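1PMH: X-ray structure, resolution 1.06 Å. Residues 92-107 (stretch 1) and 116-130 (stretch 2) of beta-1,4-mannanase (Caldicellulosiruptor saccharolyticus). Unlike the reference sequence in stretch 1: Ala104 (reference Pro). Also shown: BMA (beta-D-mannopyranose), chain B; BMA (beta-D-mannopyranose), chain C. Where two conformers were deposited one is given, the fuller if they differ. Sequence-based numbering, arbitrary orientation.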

ATOM      1  N   PRO A  92      -8.366  -9.316   5.569  1.00 15.34           N
ATOM      2  CA  PRO A  92      -9.031 -10.480   6.206  1.00 16.72           C
ATOM      3  C   PRO A  92     -10.030 -11.101   5.222  1.00 16.97           C
ATOM      4  O   PRO A  92     -10.974 -10.457   4.778  1.00 17.32           O
ATOM      5  CB  PRO A  92      -9.720  -9.858   7.406  1.00 20.31           C
ATOM      6  CG  PRO A  92      -8.948  -8.696   7.728  1.00 19.54           C
ATOM      7  CD  PRO A  92      -8.392  -8.150   6.477  1.00 15.38           C
ATOM      8  N   TYR A  93      -9.875 -12.391   4.953  1.00 17.08           N
ATOM      9  CA  TYR A  93     -10.596 -13.062   3.908  1.00 17.91           C
ATOM     10  C   TYR A  93     -12.055 -13.190   4.191  1.00 19.89           C
ATOM     11  O   TYR A  93     -12.884 -12.897   3.328  1.00 20.33           O
ATOM     12  CB  TYR A  93      -9.993 -14.435   3.624  1.00 19.15           C
ATOM     13  CG  TYR A  93     -10.686 -15.180   2.516  1.00 19.67           C
ATOM     14  CD1 TYR A  93     -10.302 -15.040   1.184  1.00 21.61           C
ATOM     15  CD2 TYR A  93     -11.793 -15.980   2.794  1.00 23.10           C
ATOM     16  CE1 TYR A  93     -10.980 -15.702   0.190  1.00 23.34           C
ATOM     17  CE2 TYR A  93     -12.472 -16.638   1.792  1.00 24.39           C
ATOM     18  CZ  TYR A  93     -12.066 -16.481   0.488  1.00 24.70           C
ATOM     19  OH  TYR A  93     -12.741 -17.121  -0.529  1.00 28.86           O
ATOM     20  N   ASP A  94     -12.402 -13.659   5.379  1.00 20.45           N
ATOM     21  CA  ASP A  94     -13.806 -13.978   5.644  1.00 23.40           C
ATOM     22  C   ASP A  94     -14.670 -12.724   5.564  1.00 21.78           C
ATOM     23  O   ASP A  94     -15.691 -12.704   4.882  1.00 22.34           O
ATOM     24  CB  ASP A  94     -13.948 -14.691   6.982  1.00 24.81           C
ATOM     25  CG  ASP A  94     -13.410 -16.109   6.934  1.00 28.75           C
ATOM     26  OD1 ASP A  94     -13.268 -16.721   5.850  1.00 32.09           O
ATOM     27  OD2 ASP A  94     -13.095 -16.691   7.990  1.00 36.80           O
ATOM     28  N   GLU A  95     -14.243 -11.670   6.250  1.00 20.14           N
ATOM     29  CA  GLU A  95     -14.992 -10.426   6.204  1.00 19.92           C
ATOM     30  C   GLU A  95     -14.998  -9.797   4.822  1.00 19.70           C
ATOM     31  O   GLU A  95     -16.005  -9.279   4.345  1.00 21.12           O
ATOM     32  CB  GLU A  95     -14.433  -9.451   7.227  1.00 20.92           C
ATOM     33  CG  GLU A  95     -14.740  -9.833   8.667  1.00 24.51           C
ATOM     34  CD  GLU A  95     -16.229 -10.003   8.925  0.50 33.04           C
ATOM     35  OE1 GLU A  95     -17.005  -9.127   8.486  0.50 36.51           O
ATOM     36  OE2 GLU A  95     -16.633 -11.020   9.534  0.50 36.49           O
ATOM     37  N   PHE A  96     -13.868  -9.857   4.128  1.00 18.08           N
ATOM     38  CA  PHE A  96     -13.817  -9.307   2.779  1.00 18.33           C
ATOM     39  C   PHE A  96     -14.719 -10.067   1.819  1.00 18.86           C
ATOM     40  O   PHE A  96     -15.431  -9.491   1.008  1.00 20.16           O
ATOM     41  CB  PHE A  96     -12.349  -9.250   2.308  1.00 18.51           C
ATOM     42  CG  PHE A  96     -12.086  -8.528   1.016  1.00 17.53           C
ATOM     43  CD1 PHE A  96     -12.839  -7.442   0.612  1.00 18.50           C
ATOM     44  CD2 PHE A  96     -11.012  -8.883   0.232  1.00 17.78           C
ATOM     45  CE1 PHE A  96     -12.550  -6.807  -0.581  1.00 19.86           C
ATOM     46  CE2 PHE A  96     -10.687  -8.224  -0.929  1.00 18.99           C
ATOM     47  CZ  PHE A  96     -11.461  -7.180  -1.345  1.00 19.04           C
ATOM     48  N   SER A  97     -14.731 -11.386   1.943  1.00 20.10           N
ATOM     49  CA  SER A  97     -15.586 -12.221   1.110  1.00 22.46           C
ATOM     50  C   SER A  97     -17.059 -11.925   1.285  1.00 23.48           C
ATOM     51  O   SER A  97     -17.820 -11.938   0.319  1.00 26.56           O
ATOM     52  CB  SER A  97     -15.315 -13.707   1.386  0.50 23.72           C
ATOM     53  OG  SER A  97     -15.749 -14.121   2.674  0.50 26.04           O
ATOM     54  N   LYS A  98     -17.452 -11.566   2.491  1.00 22.39           N
ATOM     55  CA  LYS A  98     -18.842 -11.242   2.827  1.00 23.90           C
ATOM     56  C   LYS A  98     -19.254  -9.850   2.355  1.00 22.32           C
ATOM     57  O   LYS A  98     -20.415  -9.565   2.113  1.00 26.18           O
ATOM     58  CB  LYS A  98     -19.066 -11.362   4.341  0.50 26.94           C
ATOM     59  CG  LYS A  98     -19.666 -12.691   4.769  0.30 31.38           C
ATOM     60  CD  LYS A  98     -18.710 -13.558   5.559  0.30 31.91           C
ATOM     61  CE  LYS A  98     -18.267 -14.761   4.738  0.30 33.27           C
ATOM     62  NZ  LYS A  98     -16.914 -15.223   5.108  0.30 28.99           N
ATOM     63  N   SER A  99     -18.291  -8.972   2.186  1.00 20.86           N
ATOM     64  CA  SER A  99     -18.537  -7.621   1.729  1.00 20.22           C
ATOM     65  C   SER A  99     -19.005  -7.596   0.284  1.00 20.79           C
ATOM     66  O   SER A  99     -18.657  -8.460  -0.502  1.00 23.85           O
ATOM     67  CB  SER A  99     -17.363  -6.700   1.972  1.00 20.24           C
ATOM     68  OG  SER A  99     -16.302  -6.905   1.071  1.00 20.27           O
ATOM     69  N   GLN A 100     -19.788  -6.587  -0.073  1.00 20.66           N
ATOM     70  CA  GLN A 100     -20.217  -6.380  -1.427  1.00 22.57           C
ATOM     71  C   GLN A 100     -19.184  -5.552  -2.193  1.00 20.39           C
ATOM     72  O   GLN A 100     -18.392  -4.818  -1.614  1.00 20.12           O
ATOM     73  CB  GLN A 100     -21.575  -5.677  -1.475  0.50 26.01           C
ATOM     74  CG  GLN A 100     -22.681  -6.412  -0.767  0.50 26.23           C
ATOM     75  CD  GLN A 100     -22.831  -7.834  -1.219  0.50 26.72           C
ATOM     76  OE1 GLN A 100     -23.001  -8.115  -2.408  0.50 39.61           O
ATOM     77  NE2 GLN A 100     -22.845  -8.745  -0.256  0.50 31.75           N
ATOM     78  N   GLY A 101     -19.265  -5.623  -3.505  1.00 21.27           N
ATOM     79  CA  GLY A 101     -18.411  -4.819  -4.357  1.00 21.00           C
ATOM     80  C   GLY A 101     -16.960  -5.235  -4.261  1.00 20.79           C
ATOM     81  O   GLY A 101     -16.652  -6.397  -4.125  1.00 24.28           O
ATOM     82  N   GLY A 102     -16.060  -4.276  -4.408  1.00 18.52           N
ATOM     83  CA  GLY A 102     -14.635  -4.537  -4.360  1.00 17.42           C
ATOM     84  C   GLY A 102     -13.918  -3.220  -4.253  1.00 16.40           C
ATOM     85  O   GLY A 102     -14.536  -2.219  -3.953  1.00 17.23           O
ATOM     86  N   PHE A 103     -12.617  -3.235  -4.396  1.00 16.39           N
ATOM     87  CA  PHE A 103     -11.870  -2.001  -4.333  1.00 15.33           C
ATOM     88  C   PHE A 103     -10.775  -1.984  -5.379  1.00 14.82           C
ATOM     89  O   PHE A 103     -10.370  -3.001  -5.914  1.00 16.04           O
ATOM     90  CB  PHE A 103     -11.347  -1.710  -2.910  1.00 16.07           C
ATOM     91  CG  PHE A 103     -10.182  -2.547  -2.448  1.00 16.32           C
ATOM     92  CD1 PHE A 103      -8.899  -2.126  -2.650  1.00 16.28           C
ATOM     93  CD2 PHE A 103     -10.378  -3.733  -1.753  1.00 18.10           C
ATOM     94  CE1 PHE A 103      -7.816  -2.848  -2.236  1.00 16.46           C
ATOM     95  CE2 PHE A 103      -9.295  -4.459  -1.317  1.00 19.75           C
ATOM     96  CZ  PHE A 103      -8.016  -4.011  -1.583  1.00 17.96           C
ATOM     97  N   ALA A 104     -10.313  -0.773  -5.647  1.00 15.38           N
ATOM     98  CA  ALA A 104      -9.189  -0.512  -6.533  1.00 15.26           C
ATOM     99  C   ALA A 104      -8.037   0.037  -5.711  1.00 14.25           C
ATOM    100  O   ALA A 104      -8.232   0.637  -4.655  1.00 14.76           O
ATOM    101  CB  ALA A 104      -9.612   0.493  -7.595  1.00 16.00           C
ATOM    102  N   TYR A 105      -6.833  -0.123  -6.207  1.00 14.63           N
ATOM    103  CA  TYR A 105      -5.681   0.529  -5.641  1.00 14.24           C
ATOM    104  C   TYR A 105      -4.753   0.984  -6.748  1.00 13.86           C
ATOM    105  O   TYR A 105      -4.745   0.464  -7.873  1.00 14.62           O
ATOM    106  CB  TYR A 105      -4.958  -0.308  -4.578  1.00 13.86           C
ATOM    107  CG  TYR A 105      -4.212  -1.461  -5.185  1.00 15.31           C
ATOM    108  CD1 TYR A 105      -2.919  -1.301  -5.606  1.00 15.98           C
ATOM    109  CD2 TYR A 105      -4.792  -2.701  -5.376  1.00 16.01           C
ATOM    110  CE1 TYR A 105      -2.213  -2.336  -6.222  1.00 17.35           C
ATOM    111  CE2 TYR A 105      -4.116  -3.748  -5.962  1.00 16.97           C
ATOM    112  CZ  TYR A 105      -2.841  -3.546  -6.446  1.00 16.58           C
ATOM    113  OH  TYR A 105      -2.113  -4.541  -7.046  1.00 19.21           O
ATOM    114  N   LYS A 106      -3.954   1.986  -6.410  1.00 13.95           N
ATOM    115  CA  LYS A 106      -2.894   2.505  -7.269  1.00 14.04           C
ATOM    116  C   LYS A 106      -1.642   2.708  -6.433  1.00 13.00           C
ATOM    117  O   LYS A 106      -1.727   3.056  -5.271  1.00 13.95           O
ATOM    118  CB  LYS A 106      -3.275   3.811  -7.940  1.00 14.62           C
ATOM    119  CG  LYS A 106      -4.584   3.807  -8.688  1.00 15.76           C
ATOM    120  CD  LYS A 106      -4.800   5.048  -9.528  1.00 17.02           C
ATOM    121  CE  LYS A 106      -6.021   4.941 -10.441  1.00 18.75           C
ATOM    122  NZ  LYS A 106      -6.147   6.184 -11.274  1.00 19.85           N
ATOM    123  N   VAL A 107      -0.500   2.533  -7.097  1.00 13.36           N
ATOM    124  CA  VAL A 107       0.801   2.816  -6.524  1.00 13.72           C
ATOM    125  C   VAL A 107       1.427   3.911  -7.385  1.00 13.66           C
ATOM    126  O   VAL A 107       1.501   3.750  -8.616  1.00 14.19           O
ATOM    127  CB  VAL A 107       1.672   1.563  -6.491  1.00 14.58           C
ATOM    128  CG1 VAL A 107       3.044   1.887  -5.938  1.00 16.82           C
ATOM    129  CG2 VAL A 107       1.016   0.474  -5.652  1.00 16.04           C
ATOM    130  N   LEU A 116       2.482   4.069 -11.205  1.00 14.86           N
ATOM    131  CA  LEU A 116       3.281   2.921 -11.538  1.00 15.59           C
ATOM    132  C   LEU A 116       2.471   1.708 -11.877  1.00 15.43           C
ATOM    133  O   LEU A 116       2.865   0.901 -12.727  1.00 16.87           O
ATOM    134  CB  LEU A 116       4.247   2.565 -10.404  1.00 15.51           C
ATOM    135  CG  LEU A 116       5.164   3.698  -9.913  1.00 15.63           C
ATOM    136  CD1 LEU A 116       6.067   3.117  -8.845  1.00 16.63           C
ATOM    137  CD2 LEU A 116       5.908   4.353 -11.065  1.00 16.75           C
ATOM    138  N   GLY A 117       1.329   1.539 -11.236  1.00 15.48           N
ATOM    139  CA  GLY A 117       0.466   0.437 -11.513  1.00 16.05           C
ATOM    140  C   GLY A 117      -0.789   0.548 -10.680  1.00 15.35           C
ATOM    141  O   GLY A 117      -0.898   1.385  -9.791  1.00 15.72           O
ATOM    142  N   SER A 118      -1.757  -0.263 -11.070  1.00 16.04           N
ATOM    143  CA  SER A 118      -3.055  -0.259 -10.437  1.00 16.43           C
ATOM    144  C   SER A 118      -3.770  -1.549 -10.711  1.00 16.81           C
ATOM    145  O   SER A 118      -3.456  -2.242 -11.682  1.00 18.58           O
ATOM    146  CB  SER A 118      -3.883   0.907 -10.969  1.00 17.86           C
ATOM    147  OG  SER A 118      -4.031   0.828 -12.365  1.00 21.72           O
ATOM    148  N   GLU A 119      -4.762  -1.821  -9.860  1.00 16.39           N
ATOM    149  CA  GLU A 119      -5.725  -2.866 -10.118  1.00 17.41           C
ATOM    150  C   GLU A 119      -7.100  -2.410  -9.673  1.00 16.47           C
ATOM    151  O   GLU A 119      -7.242  -1.653  -8.721  1.00 17.82           O
ATOM    152  CB  GLU A 119      -5.419  -4.166  -9.414  1.00 18.77           C
ATOM    153  CG  GLU A 119      -4.105  -4.817  -9.807  1.00 21.47           C
ATOM    154  CD  GLU A 119      -4.079  -6.248  -9.284  0.75 20.02           C
ATOM    155  OE1 GLU A 119      -4.605  -7.147 -10.013  0.75 25.34           O
ATOM    156  OE2 GLU A 119      -3.574  -6.475  -8.148  0.75 19.30           O
ATOM    157  N   PHE A 120      -8.081  -2.861 -10.433  1.00 17.80           N
ATOM    158  CA  PHE A 120      -9.473  -2.553 -10.195  1.00 17.28           C
ATOM    159  C   PHE A 120     -10.243  -3.800  -9.801  1.00 18.09           C
ATOM    160  O   PHE A 120      -9.867  -4.903 -10.139  1.00 19.84           O
ATOM    161  CB  PHE A 120     -10.104  -1.948 -11.470  1.00 18.41           C
ATOM    162  CG  PHE A 120      -9.470  -0.657 -11.855  1.00 19.48           C
ATOM    163  CD1 PHE A 120      -8.285  -0.617 -12.593  1.00 23.51           C
ATOM    164  CD2 PHE A 120     -10.075   0.521 -11.515  1.00 20.94           C
ATOM    165  CE1 PHE A 120      -7.729   0.603 -12.898  1.00 24.38           C
ATOM    166  CE2 PHE A 120      -9.526   1.726 -11.842  1.00 22.46           C
ATOM    167  CZ  PHE A 120      -8.328   1.782 -12.495  1.00 24.14           C
ATOM    168  N   ASN A 121     -11.346  -3.579  -9.092  1.00 18.11           N
ATOM    169  CA  ASN A 121     -12.298  -4.639  -8.766  1.00 20.39           C
ATOM    170  C   ASN A 121     -11.678  -5.799  -8.012  1.00 18.93           C
ATOM    171  O   ASN A 121     -11.961  -6.968  -8.314  1.00 21.72           O
ATOM    172  CB  ASN A 121     -13.015  -5.110 -10.027  1.00 25.16           C
ATOM    173  CG  ASN A 121     -13.757  -3.990 -10.688  1.00 27.47           C
ATOM    174  OD1 ASN A 121     -13.408  -3.590 -11.781  1.00 31.37           O
ATOM    175  ND2 ASN A 121     -14.712  -3.409  -9.966  1.00 26.91           N
ATOM    176  N   ILE A 122     -10.820  -5.466  -7.072  1.00 18.21           N
ATOM    177  CA  ILE A 122     -10.267  -6.482  -6.187  1.00 18.14           C
ATOM    178  C   ILE A 122     -11.367  -6.975  -5.246  1.00 18.18           C
ATOM    179  O   ILE A 122     -12.053  -6.190  -4.575  1.00 18.63           O
ATOM    180  CB  ILE A 122      -9.110  -5.893  -5.334  1.00 18.02           C
ATOM    181  CG1 ILE A 122      -7.971  -5.426  -6.231  1.00 19.85           C
ATOM    182  CG2 ILE A 122      -8.606  -6.867  -4.289  1.00 19.62           C
ATOM    183  CD1 ILE A 122      -7.290  -6.511  -7.043  1.00 22.78           C
ATOM    184  N   THR A 123     -11.487  -8.299  -5.199  1.00 19.34           N
ATOM    185  CA  THR A 123     -12.365  -8.979  -4.264  1.00 19.32           C
ATOM    186  C   THR A 123     -11.581 -10.068  -3.527  1.00 19.64           C
ATOM    187  O   THR A 123     -10.395 -10.240  -3.770  1.00 20.08           O
ATOM    188  CB  THR A 123     -13.565  -9.603  -4.984  1.00 21.79           C
ATOM    189  OG1 THR A 123     -13.079 -10.601  -5.887  1.00 25.19           O
ATOM    190  CG2 THR A 123     -14.312  -8.567  -5.825  1.00 23.42           C
ATOM    191  N   ALA A 124     -12.250 -10.813  -2.650  1.00 19.57           N
ATOM    192  CA  ALA A 124     -11.537 -11.705  -1.733  1.00 19.79           C
ATOM    193  C   ALA A 124     -10.778 -12.810  -2.453  1.00 18.91           C
ATOM    194  O   ALA A 124      -9.824 -13.328  -1.881  1.00 20.13           O
ATOM    195  CB  ALA A 124     -12.481 -12.315  -0.703  1.00 20.50           C
ATOM    196  N   ASN A 125     -11.177 -13.189  -3.657  1.00 21.59           N
ATOM    197  CA  ASN A 125     -10.515 -14.256  -4.372  1.00 23.48           C
ATOM    198  C   ASN A 125      -9.352 -13.768  -5.247  1.00 22.69           C
ATOM    199  O   ASN A 125      -8.770 -14.541  -5.995  1.00 26.20           O
ATOM    200  CB  ASN A 125     -11.541 -15.180  -5.049  0.70 28.49           C
ATOM    201  CG  ASN A 125     -12.362 -15.980  -4.017  0.70 27.52           C
ATOM    202  OD1 ASN A 125     -11.823 -16.513  -3.035  0.70 28.88           O
ATOM    203  ND2 ASN A 125     -13.673 -16.039  -4.222  0.70 40.21           N
ATOM    204  N   ALA A 126      -8.998 -12.487  -5.177  1.00 22.14           N
ATOM    205  CA  ALA A 126      -7.761 -11.983  -5.773  1.00 22.33           C
ATOM    206  C   ALA A 126      -6.550 -12.585  -5.093  1.00 20.65           C
ATOM    207  O   ALA A 126      -6.594 -13.042  -3.947  1.00 22.25           O
ATOM    208  CB  ALA A 126      -7.732 -10.450  -5.659  1.00 24.25           C
ATOM    209  N   GLY A 127      -5.425 -12.545  -5.799  1.00 21.76           N
ATOM    210  CA  GLY A 127      -4.168 -12.950  -5.204  1.00 21.65           C
ATOM    211  C   GLY A 127      -4.202 -14.367  -4.702  1.00 21.17           C
ATOM    212  O   GLY A 127      -4.624 -15.243  -5.457  1.00 24.51           O
ATOM    213  N   LYS A 128      -3.700 -14.581  -3.476  1.00 20.66           N
ATOM    214  CA  LYS A 128      -3.656 -15.888  -2.829  1.00 21.87           C
ATOM    215  C   LYS A 128      -4.277 -15.800  -1.455  1.00 19.60           C
ATOM    216  O   LYS A 128      -4.160 -14.779  -0.779  1.00 20.87           O
ATOM    217  CB  LYS A 128      -2.220 -16.406  -2.667  1.00 25.38           C
ATOM    218  CG  LYS A 128      -1.167 -15.540  -2.023  0.60 29.43           C
ATOM    219  CD  LYS A 128       0.149 -16.317  -2.068  0.60 30.79           C
ATOM    220  CE  LYS A 128       1.273 -15.758  -1.227  0.60 31.91           C
ATOM    221  NZ  LYS A 128       1.571 -14.314  -1.422  0.60 33.85           N
ATOM    222  N   LYS A 129      -4.881 -16.884  -1.001  1.00 19.81           N
ATOM    223  CA  LYS A 129      -5.425 -16.968   0.333  1.00 18.52           C
ATOM    224  C   LYS A 129      -4.378 -17.620   1.235  1.00 18.88           C
ATOM    225  O   LYS A 129      -3.967 -18.746   0.981  1.00 23.44           O
ATOM    226  CB  LYS A 129      -6.718 -17.794   0.323  1.00 21.81           C
ATOM    227  CG  LYS A 129      -7.453 -17.829   1.652  1.00 23.18           C
ATOM    228  CD  LYS A 129      -8.670 -18.763   1.484  1.00 26.54           C
ATOM    229  CE  LYS A 129      -9.576 -18.808   2.676  1.00 30.65           C
ATOM    230  NZ  LYS A 129     -10.703 -19.726   2.365  1.00 34.92           N
ATOM    231  N   VAL A 130      -3.982 -16.926   2.297  1.00 17.76           N
ATOM    232  CA  VAL A 130      -2.929 -17.340   3.225  1.00 18.57           C
ATOM    233  C   VAL A 130      -3.469 -17.291   4.640  1.00 17.90           C
ATOM    234  O   VAL A 130      -4.138 -16.328   5.001  1.00 21.01           O
ATOM    235  CB  VAL A 130      -1.719 -16.405   3.019  0.50 18.39           C
ATOM    236  CG1 VAL A 130      -0.575 -16.778   3.948  0.50 17.21           C
ATOM    237  CG2 VAL A 130      -1.185 -16.514   1.595  0.50 20.12           C
TER
HETATM  238  C1  BMA B   3      -8.543   8.632 -10.627  1.00 18.00           C
HETATM  239  C2  BMA B   3      -7.877   8.784  -9.294  1.00 17.64           C
HETATM  240  C3  BMA B   3      -7.353  10.214  -9.205  1.00 17.69           C
HETATM  241  C4  BMA B   3      -6.480  10.524 -10.434  1.00 18.20           C
HETATM  242  C5  BMA B   3      -7.187  10.165 -11.724  1.00 19.83           C
HETATM  243  C6  BMA B   3      -6.233  10.333 -12.893  1.00 21.38           C
HETATM  244  O2  BMA B   3      -6.804   7.874  -9.196  1.00 17.67           O
HETATM  245  O3  BMA B   3      -6.687  10.378  -7.947  1.00 18.88           O
HETATM  246  O4  BMA B   3      -6.310  11.910 -10.541  1.00 19.16           O
HETATM  247  O5  BMA B   3      -7.626   8.833 -11.696  1.00 18.08           O
HETATM  248  O6  BMA B   3      -6.965  10.200 -14.060  1.00 24.96           O
HETATM  249  C1  BMA C   2     -12.027   5.455 -12.593  1.00 19.69           C
HETATM  250  C2  BMA C   2     -10.715   5.339 -13.333  1.00 18.99           C
HETATM  251  C3  BMA C   2      -9.606   5.819 -12.409  1.00 19.54           C
HETATM  252  C4  BMA C   2      -9.968   7.121 -11.763  1.00 18.90           C
HETATM  253  C5  BMA C   2     -11.348   7.095 -11.090  1.00 18.36           C
HETATM  254  C6  BMA C   2     -11.795   8.401 -10.486  1.00 18.86           C
HETATM  255  O2  BMA C   2     -10.749   6.182 -14.470  1.00 20.64           O
HETATM  256  O3  BMA C   2      -8.341   5.841 -13.062  1.00 20.34           O
HETATM  257  O4  BMA C   2      -8.989   7.315 -10.770  1.00 18.53           O
HETATM  258  O5  BMA C   2     -12.314   6.708 -12.056  1.00 18.85           O
HETATM  259  O6  BMA C   2     -11.739   9.443 -11.436  1.00 20.57           O
HETATM  260  O   HOH W   1     -11.586 -18.982   5.241  1.00 35.96           O
HETATM  261  O   HOH W   2     -14.898  -9.955  -1.774  1.00 25.24           O

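Strand 102-107 runs antiparallel to the strand that includes 116-119; together they form the frame, and rotamers fill it. Phe103 and Ile122 exchange backbone hydrogen bonds (Phe103 N to Ile122 O 3.0 Å, Ile122 N to Phe103 O 2.8 Å), as do Tyr105 and Glu119; between these pairs a bulge shifts the register by one.

Phe103 and Tyr105 both adopt p at chi1, and the ends of both side chains approach the partner strand. The Phe103 ring thus lies with one face over Ile122 CB, while the Tyr105 ring covers the Glu119 backbone and its OH donates to Glu119 OE2 at 2.7 Å. Glu119, m then t, extends far enough to accept it, so the hydroxyl of Tyr105, a buried residue, has an acceptor.

Gly102 suits its place because a CB there would sit 2.5 Å from Ile122 O.

At the helix, Tyr93 and Phe96 take t at chi1, and their CA-to-CB bonds point toward the second stretch, where their rings meet Ala124. Small Ala124 fits against both, its CB 3.8 Å from Tyr93 CE1 and from Phe96 CD2. Tyr93 OH donates to Asn125 OD1 (2.7 Å), and an all-trans Lys129 places CE 3.7 Å (CH-pi) and NZ 4.0 Å (cation-pi) from the centroid of the Tyr93 ring, both over the face.

Lys106, m then extended, packs its CG against Ser118 CB. Lys106 NZ donates to BMA (chain C) O3 at 2.9 Å and to BMA (chain B) O2 at 2.8 Å.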